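Local coordinates for periplasmic binding protein/LacI transcriptional regulator (PDB 4KQC) that probably binds a sugar or related solute as the periplasmic receptor of an ABC transporter, at residues 27-30 with 31-35; 56-59 with 60-63; 190-193 with 194-198; 218-221 with 222-226. One frame throughout, in Å; residues are numbered along the deposited sequence. Where two conformers were deposited one is given.

Interaction 1. Residues 27-30 with 31-35; sequences EAAA and KQNGV
A29 and N33 meet at the C-terminal end of helix 18-33, where a Schellman motif turns the chain out of the helix and toward strand 36-40 of a beta-alpha-beta unit. Up to this point the backbone is regular: K31 N donates to E27 O (2.9 Å) and Q32 N to A28 O. At A29 O two donors from a single residue converge. N33 N arrives at 3.1 Å in the helical manner, while the amide ND2 of N33 comes to A29 O at 2.9 Å from the opposite face of the carbonyl plane. The side chain can fold back this way because CG lies beside its own backbone N and anti to the carbonyl carbon (chi1 -67°), which swings the amide back within bonding distance of A29 O. Shortening N33 to an alanine would probably cost A29 O its second donor, ND2, and uncover part of Y285 in helix 273-288, against which the asparagine lies. G34, with positive phi, reverses the chain, and its N is bonded to K31 O at 3.2 Å. Inside the turn A30 CB packs on V35 CG1 at 4.1 Å and also touches I37, while A29 lies against F278 and V281. The turn is closed at A30 O, which takes a nearly straight bond from V35 N, 3.0 Å long with an N-H...O angle of 177°.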
loop_
_atom_site.group_PDB
_atom_site.type_symbol
_atom_site.label_atom_id
_atom_site.label_comp_id
_atom_site.label_asym_id
_atom_site.label_seq_id
_atom_site.Cartn_x
_atom_site.Cartn_y
_atom_site.Cartn_z
ATOM N N GLU A 27 -13.315 -15.899 -0.097
ATOM C CA GLU A 27 -14.138 -17.073 0.222
ATOM C C GLU A 27 -15.616 -16.690 0.306
ATOM O O GLU A 27 -16.459 -17.428 -0.163
ATOM C CB GLU A 27 -13.650 -17.728 1.493
ATOM C CG GLU A 27 -12.230 -18.351 1.372
ATOM C CD GLU A 27 -12.068 -19.560 0.459
ATOM O OE1 GLU A 27 -13.069 -20.054 -0.092
ATOM O OE2 GLU A 27 -10.910 -20.067 0.312
ATOM N N ALA A 28 -15.904 -15.506 0.837
ATOM C CA ALA A 28 -17.279 -15.052 0.876
ATOM C C ALA A 28 -17.908 -14.906 -0.490
ATOM O O ALA A 28 -19.026 -15.397 -0.703
ATOM C CB ALA A 28 -17.462 -13.777 1.679
ATOM N N ALA A 29 -17.221 -14.215 -1.399
ATOM C CA ALA A 29 -17.694 -14.046 -2.759
ATOM C C ALA A 29 -17.765 -15.393 -3.406
ATOM O O ALA A 29 -18.679 -15.629 -4.219
ATOM C CB ALA A 29 -16.771 -13.134 -3.566
ATOM N N ALA A 30 -16.832 -16.301 -3.117
ATOM C CA ALA A 30 -16.867 -17.592 -3.793
ATOM C C ALA A 30 -18.151 -18.346 -3.389
ATOM O O ALA A 30 -18.906 -18.876 -4.240
ATOM C CB ALA A 30 -15.637 -18.415 -3.456
ATOM N N LYS A 31 -18.437 -18.370 -2.106
ATOM C CA LYS A 31 -19.644 -19.058 -1.627
ATOM C C LYS A 31 -20.909 -18.395 -2.197
ATOM O O LYS A 31 -21.837 -19.102 -2.674
ATOM C CB LYS A 31 -19.678 -19.084 -0.108
ATOM C CG LYS A 31 -20.955 -19.692 0.488
ATOM C CD LYS A 31 -20.890 -19.790 2.009
ATOM C CE LYS A 31 -22.201 -20.315 2.636
ATOM N NZ LYS A 31 -23.422 -19.973 1.856
ATOM N N GLN A 32 -20.953 -17.056 -2.206
ATOM C CA GLN A 32 -22.113 -16.350 -2.745
ATOM C C GLN A 32 -22.427 -16.714 -4.202
ATOM O O GLN A 32 -23.550 -16.914 -4.569
ATOM C CB GLN A 32 -21.954 -14.863 -2.609
ATOM C CG GLN A 32 -23.247 -14.103 -2.750
ATOM C CD GLN A 32 -23.062 -12.615 -2.637
ATOM O OE1 GLN A 32 -23.165 -11.911 -3.633
ATOM N NE2 GLN A 32 -22.788 -12.137 -1.436
ATOM N N ASN A 33 -21.389 -16.932 -4.994
ATOM C CA ASN A 33 -21.535 -17.221 -6.431
ATOM C C ASN A 33 -21.463 -18.695 -6.824
ATOM O O ASN A 33 -21.487 -19.029 -8.002
ATOM C CB ASN A 33 -20.506 -16.391 -7.206
ATOM C CG ASN A 33 -20.813 -14.920 -7.114
ATOM O OD1 ASN A 33 -21.824 -14.447 -7.707
ATOM N ND2 ASN A 33 -20.036 -14.191 -6.310
ATOM N N GLY A 34 -21.338 -19.566 -5.850
ATOM C CA GLY A 34 -21.391 -21.011 -6.074
ATOM C C GLY A 34 -20.147 -21.547 -6.748
ATOM O O GLY A 34 -20.224 -22.462 -7.569
ATOM N N VAL A 35 -19.025 -20.980 -6.393
ATOM C CA VAL A 35 -17.776 -21.383 -7.033
ATOM C C VAL A 35 -16.768 -21.774 -5.958
ATOM O O VAL A 35 -16.714 -21.165 -4.898
ATOM C CB VAL A 35 -17.298 -20.282 -7.998
ATOM C CG1 VAL A 35 -17.035 -18.958 -7.303
ATOM C CG2 VAL A 35 -16.002 -20.727 -8.690
#

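Interaction 2. Residues 56-59 with 60-63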
loop_
_atom_site.group_PDB
_atom_site.type_symbol
_atom_site.label_atom_id
_atom_site.label_comp_id
_atom_site.label_asym_id
_atom_site.label_seq_id
_atom_site.Cartn_x
_atom_site.Cartn_y
_atom_site.Cartn_z
ATOM N N ASP A 56 1.727 -21.392 -12.400
ATOM C CA ASP A 56 1.740 -22.443 -13.385
ATOM C C ASP A 56 0.885 -23.634 -13.061
ATOM O O ASP A 56 0.180 -24.148 -13.942
ATOM C CB ASP A 56 3.163 -22.935 -13.579
ATOM C CG ASP A 56 3.970 -21.989 -14.518
ATOM O OD1 ASP A 56 3.361 -21.398 -15.440
ATOM O OD2 ASP A 56 5.210 -21.895 -14.386
ATOM N N SER A 57 1.012 -24.117 -11.824
ATOM C CA SER A 57 0.207 -25.225 -11.352
ATOM C C SER A 57 -1.300 -24.958 -11.474
ATOM O O SER A 57 -2.063 -25.818 -11.892
ATOM C CB SER A 57 0.658 -25.593 -9.918
ATOM O OG SER A 57 1.976 -26.204 -9.940
ATOM N N GLU A 58 -1.741 -23.739 -11.165
ATOM C CA GLU A 58 -3.120 -23.381 -11.265
ATOM C C GLU A 58 -3.561 -23.267 -12.750
ATOM O O GLU A 58 -4.673 -23.668 -13.084
ATOM C CB GLU A 58 -3.379 -22.056 -10.507
ATOM C CG GLU A 58 -3.281 -22.184 -8.997
ATOM C CD GLU A 58 -4.278 -23.195 -8.423
ATOM O OE1 GLU A 58 -5.457 -23.077 -8.737
ATOM O OE2 GLU A 58 -3.902 -24.201 -7.740
ATOM N N ILE A 59 -2.702 -22.732 -13.597
ATOM C CA ILE A 59 -3.026 -22.628 -15.018
ATOM C C ILE A 59 -3.291 -24.050 -15.560
ATOM O O ILE A 59 -4.221 -24.290 -16.337
ATOM C CB ILE A 59 -1.882 -21.959 -15.798
ATOM C CG1 ILE A 59 -1.729 -20.496 -15.425
ATOM C CG2 ILE A 59 -2.151 -22.101 -17.292
ATOM C CD1 ILE A 59 -0.458 -19.855 -15.884
ATOM N N ASN A 60 -2.440 -24.980 -15.189
ATOM C CA ASN A 60 -2.560 -26.335 -15.638
ATOM C C ASN A 60 -3.864 -27.036 -15.302
ATOM O O ASN A 60 -4.253 -28.017 -15.983
ATOM C CB ASN A 60 -1.385 -27.181 -15.096
ATOM C CG ASN A 60 -0.039 -26.794 -15.646
ATOM O OD1 ASN A 60 0.061 -26.074 -16.603
ATOM N ND2 ASN A 60 1.003 -27.224 -14.974
ATOM N N LYS A 61 -4.559 -26.570 -14.255
ATOM C CA LYS A 61 -5.893 -27.054 -13.860
ATOM C C LYS A 61 -7.055 -26.674 -14.765
ATOM O O LYS A 61 -8.219 -27.138 -14.530
ATOM C CB LYS A 61 -6.211 -26.607 -12.441
ATOM C CG LYS A 61 -5.222 -27.153 -11.412
ATOM C CD LYS A 61 -5.626 -26.701 -10.005
ATOM C CE LYS A 61 -4.714 -27.260 -8.942
ATOM N NZ LYS A 61 -5.081 -26.717 -7.610
ATOM N N ASN A 62 -6.766 -25.832 -15.764
ATOM C CA ASN A 62 -7.783 -25.247 -16.612
ATOM C C ASN A 62 -8.943 -24.651 -15.812
ATOM O O ASN A 62 -10.078 -25.055 -16.004
ATOM C CB ASN A 62 -8.293 -26.293 -17.593
ATOM C CG ASN A 62 -7.223 -26.680 -18.578
ATOM O OD1 ASN A 62 -6.563 -25.786 -19.161
ATOM N ND2 ASN A 62 -6.960 -28.015 -18.734
ATOM N N PRO A 63 -8.660 -23.703 -14.931
ATOM C CA PRO A 63 -9.716 -23.053 -14.146
ATOM C C PRO A 63 -10.597 -22.179 -15.017
ATOM O O PRO A 63 -10.245 -21.783 -16.120
ATOM C CB PRO A 63 -8.948 -22.227 -13.133
ATOM C CG PRO A 63 -7.688 -21.894 -13.836
ATOM C CD PRO A 63 -7.365 -23.071 -14.720
#
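E58 and K61 form a salt bridge at the end of helix 48-60, with K61 NZ 2.8 Å from E58 OE2 on the syn side of the carboxylate and 20° out of its plane. The lysine chain is fully extended beyond CG, whereas E58 bends at chi2 (-59°), bringing its acid back to the ammonium group. The other oxygen, E58 OE1, is bonded to Y6 OH, so both carboxylate oxygens of this buried residue have partners. In the backbone, N60 N still makes a helical bond to D56 O (3.0 Å). Beyond it the turns tighten: K61 N reaches E58 O at 3.1 Å from well above the carbonyl plane, and N62 N reaches I59 O at 3.0 Å, also from above. The side chains of D56 and N60 look to the next helix, where R81 binds both and Q78 takes the second oxygen of D56. Packing completes the turn: P63 CD sits 3.2 Å from E58 O, the P63 ring lies against Y6, and I59 faces Q78, R81 and I82 of helix 76-84. This is a helix C-terminus with a positive-phi residue, N62, followed by proline, leading into strand 66-68 of the alpha/beta fold of periplasmic binding proteins.

Interaction 3. Residues 190-193 with 194-198. With NO3 (nitrate ion), chain D.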
loop_
_atom_site.group_PDB
_atom_site.type_symbol
_atom_site.label_atom_id
_atom_site.label_comp_id
_atom_site.label_asym_id
_atom_site.label_seq_id
_atom_site.Cartn_x
_atom_site.Cartn_y
_atom_site.Cartn_z
ATOM N N ASN A 190 14.516 -3.918 3.379
ATOM C CA ASN A 190 15.016 -4.530 4.611
ATOM C C ASN A 190 15.300 -3.468 5.659
ATOM O O ASN A 190 15.482 -2.283 5.391
ATOM C CB ASN A 190 16.230 -5.401 4.329
ATOM C CG ASN A 190 15.905 -6.501 3.330
ATOM O OD1 ASN A 190 14.862 -7.108 3.427
ATOM N ND2 ASN A 190 16.785 -6.758 2.388
ATOM N N GLU A 191 15.359 -3.949 6.895
ATOM C CA GLU A 191 15.465 -3.093 8.102
ATOM C C GLU A 191 16.601 -2.109 8.136
ATOM O O GLU A 191 16.374 -0.902 8.396
ATOM C CB GLU A 191 15.585 -4.047 9.312
ATOM C CG GLU A 191 15.886 -3.425 10.658
ATOM C CD GLU A 191 16.036 -4.487 11.731
ATOM O OE1 GLU A 191 17.125 -5.108 11.893
ATOM O OE2 GLU A 191 15.018 -4.700 12.394
ATOM N N ALA A 192 17.820 -2.569 7.886
ATOM C CA ALA A 192 18.936 -1.665 7.967
ATOM C C ALA A 192 18.852 -0.636 6.874
ATOM O O ALA A 192 19.222 0.486 7.095
ATOM C CB ALA A 192 20.272 -2.379 7.864
ATOM N N ASP A 193 18.413 -1.029 5.676
ATOM C CA ASP A 193 18.442 -0.093 4.582
ATOM C C ASP A 193 17.474 1.072 4.844
ATOM O O ASP A 193 17.798 2.201 4.595
ATOM C CB ASP A 193 18.168 -0.831 3.262
ATOM C CG ASP A 193 19.384 -1.732 2.817
ATOM O OD1 ASP A 193 20.556 -1.342 3.113
ATOM O OD2 ASP A 193 19.201 -2.774 2.093
ATOM N N ILE A 194 16.326 0.759 5.430
ATOM C CA ILE A 194 15.329 1.774 5.721
ATOM C C ILE A 194 15.803 2.598 6.925
ATOM O O ILE A 194 15.794 3.815 6.878
ATOM C CB ILE A 194 13.977 1.161 6.004
ATOM C CG1 ILE A 194 13.447 0.369 4.804
ATOM C CG2 ILE A 194 13.028 2.286 6.342
ATOM C CD1 ILE A 194 12.320 -0.551 5.190
ATOM N N ALA A 195 16.277 1.930 7.984
ATOM C CA ALA A 195 16.763 2.654 9.150
ATOM C C ALA A 195 17.910 3.595 8.814
ATOM O O ALA A 195 18.045 4.688 9.335
ATOM C CB ALA A 195 17.136 1.688 10.260
ATOM N N ASN A 196 18.801 3.178 7.918
ATOM C CA ASN A 196 19.915 4.021 7.579
ATOM C C ASN A 196 19.458 5.281 6.839
ATOM O O ASN A 196 20.082 6.293 6.938
ATOM C CB ASN A 196 20.882 3.189 6.754
ATOM C CG ASN A 196 21.764 2.297 7.617
ATOM O OD1 ASN A 196 22.209 2.693 8.669
ATOM N ND2 ASN A 196 22.098 1.168 7.109
ATOM N N GLU A 197 18.405 5.169 6.044
ATOM C CA GLU A 197 17.850 6.359 5.385
ATOM C C GLU A 197 17.163 7.256 6.402
ATOM O O GLU A 197 17.326 8.452 6.334
ATOM C CB GLU A 197 16.816 5.978 4.330
ATOM C CG GLU A 197 17.389 5.228 3.193
ATOM C CD GLU A 197 18.174 6.071 2.217
ATOM O OE1 GLU A 197 18.450 7.260 2.456
ATOM O OE2 GLU A 197 18.551 5.495 1.164
ATOM N N VAL A 198 16.488 6.677 7.367
ATOM C CA VAL A 198 15.783 7.485 8.409
ATOM C C VAL A 198 16.802 8.195 9.329
ATOM O O VAL A 198 16.612 9.362 9.745
ATOM C CB VAL A 198 14.796 6.648 9.180
ATOM C CG1 VAL A 198 14.245 7.419 10.346
ATOM C CG2 VAL A 198 13.689 6.124 8.256
HETATM N N NO3 D . 19.213 -5.181 5.713
HETATM O O1 NO3 D . 18.568 -5.393 6.724
HETATM O O2 NO3 D . 20.038 -6.184 5.221
HETATM O O3 NO3 D . 19.116 -3.953 5.052
HETATM O O HOH W 1 19.176 2.720 1.439
HETATM O O HOH W 2 21.850 0.941 3.837
#
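D193 and N196 stand side by side on the first turns of helix 191-199, their polar ends joined through a water that donates to D193 OD1 (2.7 Å) and accepts from N196 ND2 (3.3 Å). N196 CG lies beside its own backbone N (chi1 -81°), which lays the amide back over the preceding turn, with its ND2 4.1 Å from A192 CB. The carboxylate of D193 leans in the same direction, toward the start of the helix, where its OD2 is bonded to T188 OG1. A second water donates to E197 OE2 at 2.9 Å and, weakly, to D193 O. On the flank away from these polar groups, I194 runs back along N190, with CG1 3.4 Å from N190 O, and reaches M216 of helix 214-223. N190 occupies the N-cap position, but its side chain makes no capping bond. A nitrate, probably from the crystallisation liquor, lies over this end instead: A192 N donates to its O1 at 3.1 Å, and D193 N makes a weak bond to O3. N-H groups of the first turn thus take up an anion even with the carboxylate of D193 close by, which is consistent with the positive end of the helix dipole.

Interaction 4. Residues 218-221 with 222-226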
loop_
_atom_site.group_PDB
_atom_site.type_symbol
_atom_site.label_atom_id
_atom_site.label_comp_id
_atom_site.label_asym_id
_atom_site.label_seq_id
_atom_site.Cartn_x
_atom_site.Cartn_y
_atom_site.Cartn_z
ATOM N N ARG A 218 8.114 0.261 9.824
ATOM C CA ARG A 218 9.017 -0.537 10.702
ATOM C C ARG A 218 10.422 0.026 10.754
ATOM O O ARG A 218 10.991 0.113 11.811
ATOM C CB ARG A 218 9.084 -2.012 10.281
ATOM C CG ARG A 218 7.924 -2.892 10.654
ATOM C CD ARG A 218 8.393 -4.377 10.682
ATOM N NE ARG A 218 9.036 -4.799 9.433
ATOM C CZ ARG A 218 8.409 -5.016 8.266
ATOM N NH1 ARG A 218 7.082 -4.897 8.134
ATOM N NH2 ARG A 218 9.113 -5.398 7.210
ATOM N N GLY A 219 11.020 0.361 9.611
ATOM C CA GLY A 219 12.331 0.947 9.558
ATOM C C GLY A 219 12.401 2.244 10.282
ATOM O O GLY A 219 13.354 2.551 10.999
ATOM N N PHE A 220 11.349 3.069 10.124
ATOM C CA PHE A 220 11.309 4.320 10.863
ATOM C C PHE A 220 11.322 4.098 12.392
ATOM O O PHE A 220 12.010 4.864 13.121
ATOM C CB PHE A 220 10.067 5.101 10.422
ATOM C CG PHE A 220 9.694 6.231 11.324
ATOM C CD1 PHE A 220 10.335 7.464 11.241
ATOM C CD2 PHE A 220 8.723 6.045 12.299
ATOM C CE1 PHE A 220 9.966 8.501 12.091
ATOM C CE2 PHE A 220 8.389 7.094 13.165
ATOM C CZ PHE A 220 9.022 8.295 13.036
ATOM N N LEU A 221 10.631 3.041 12.829
ATOM C CA LEU A 221 10.499 2.727 14.234
ATOM C C LEU A 221 11.727 2.081 14.855
ATOM O O LEU A 221 11.788 1.937 16.067
ATOM C CB LEU A 221 9.229 1.895 14.447
ATOM C CG LEU A 221 7.903 2.630 14.214
ATOM C CD1 LEU A 221 6.696 1.690 14.055
ATOM C CD2 LEU A 221 7.633 3.669 15.263
ATOM N N VAL A 222 12.698 1.693 14.030
ATOM C CA VAL A 222 14.050 1.346 14.516
ATOM C C VAL A 222 14.710 2.568 15.105
ATOM O O VAL A 222 15.459 2.450 16.103
ATOM C CB VAL A 222 14.886 0.804 13.372
ATOM C CG1 VAL A 222 16.372 0.755 13.774
ATOM C CG2 VAL A 222 14.320 -0.513 12.862
ATOM N N VAL A 223 14.431 3.746 14.519
ATOM C CA VAL A 223 15.167 4.979 14.851
ATOM C C VAL A 223 14.399 5.889 15.828
ATOM O O VAL A 223 15.002 6.508 16.747
ATOM C CB VAL A 223 15.440 5.776 13.556
ATOM C CG1 VAL A 223 16.195 7.053 13.800
ATOM C CG2 VAL A 223 16.270 4.921 12.626
ATOM N N TYR A 224 13.108 5.987 15.592
ATOM C CA TYR A 224 12.215 6.838 16.442
ATOM C C TYR A 224 11.312 5.957 17.298
ATOM O O TYR A 224 10.585 5.096 16.769
ATOM C CB TYR A 224 11.388 7.758 15.580
ATOM C CG TYR A 224 12.186 8.935 15.099
ATOM C CD1 TYR A 224 12.413 10.041 15.932
ATOM C CD2 TYR A 224 12.737 8.972 13.819
ATOM C CE1 TYR A 224 13.135 11.101 15.488
ATOM C CE2 TYR A 224 13.460 10.035 13.402
ATOM C CZ TYR A 224 13.656 11.106 14.233
ATOM O OH TYR A 224 14.407 12.146 13.802
ATOM N N LYS A 225 11.366 6.137 18.601
ATOM C CA LYS A 225 10.810 5.177 19.501
ATOM C C LYS A 225 9.969 5.790 20.585
ATOM O O LYS A 225 9.396 5.061 21.376
ATOM C CB LYS A 225 11.956 4.343 20.140
ATOM C CG LYS A 225 12.720 3.511 19.093
ATOM C CD LYS A 225 13.569 2.419 19.707
ATOM C CE LYS A 225 15.009 2.816 19.880
ATOM N NZ LYS A 225 15.823 1.586 20.193
ATOM N N SER A 226 9.839 7.111 20.594
ATOM C CA SER A 226 9.074 7.771 21.651
ATOM C C SER A 226 8.417 9.030 21.111
ATOM O O SER A 226 8.915 9.606 20.134
ATOM C CB SER A 226 10.013 8.133 22.793
ATOM O OG SER A 226 9.318 8.912 23.801
#
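The end of helix 214-223, in the beta-alpha-beta unit that runs from strand 208-211 to strand 246-250, is where F220 and Y224 come together as the helix unwinds. Their rings are near parallel, 20° between planes, but slid so far apart that they barely overlap, with centroids 5.2 Å apart. The closest approach is F220 CE1 to Y224 CD2, 3.3 Å, while Y224 CB lies over the face of the F220 ring in a CH-pi contact, 4.0 Å from its centroid. F220 turns its ring away from its own backbone N (chi1 165°), toward Y224 one turn on, and the ring also touches V198, I209 and L211. Cutting the phenylalanine back to an alanine is likely to open a gap against strand 208-211 and leave Y224 without the ring beside it. Y224 OH is bonded to D238. Near the last turn the bonding changes, V222 N reaching G219 O at 3.2 Å from high above the carbonyl plane. L221 packs outward on P255 and A259 of helix 254-261. F220 O carries two bonds: V223 N comes from above the carbonyl plane at 3.0 Å, and Y224 N lies in that plane at 2.9 Å.

The four interactions follow one another along the chain, each at a helix end of the two-lobed periplasmic binding protein fold. Interactions 1 and 2 belong to the lobe with the parallel sheet, on helices 18-33 and 48-60; their centres are about 20 Å apart and their nearest atoms about 8 Å. Interactions 3 and 4 belong to the other lobe, with the mixed sheet, and their centres are about 10 Å apart. Here helices 191-199 and 214-223 pack directly: I194 CG2 meets G219 CA at 3.6 Å, and A195 CB meets V222 CG1 at 3.7 Å. Between the two pairs, centres lie about 39 to 43 Å apart, so the pairs are separate local features of different lobes, with no direct contact between them.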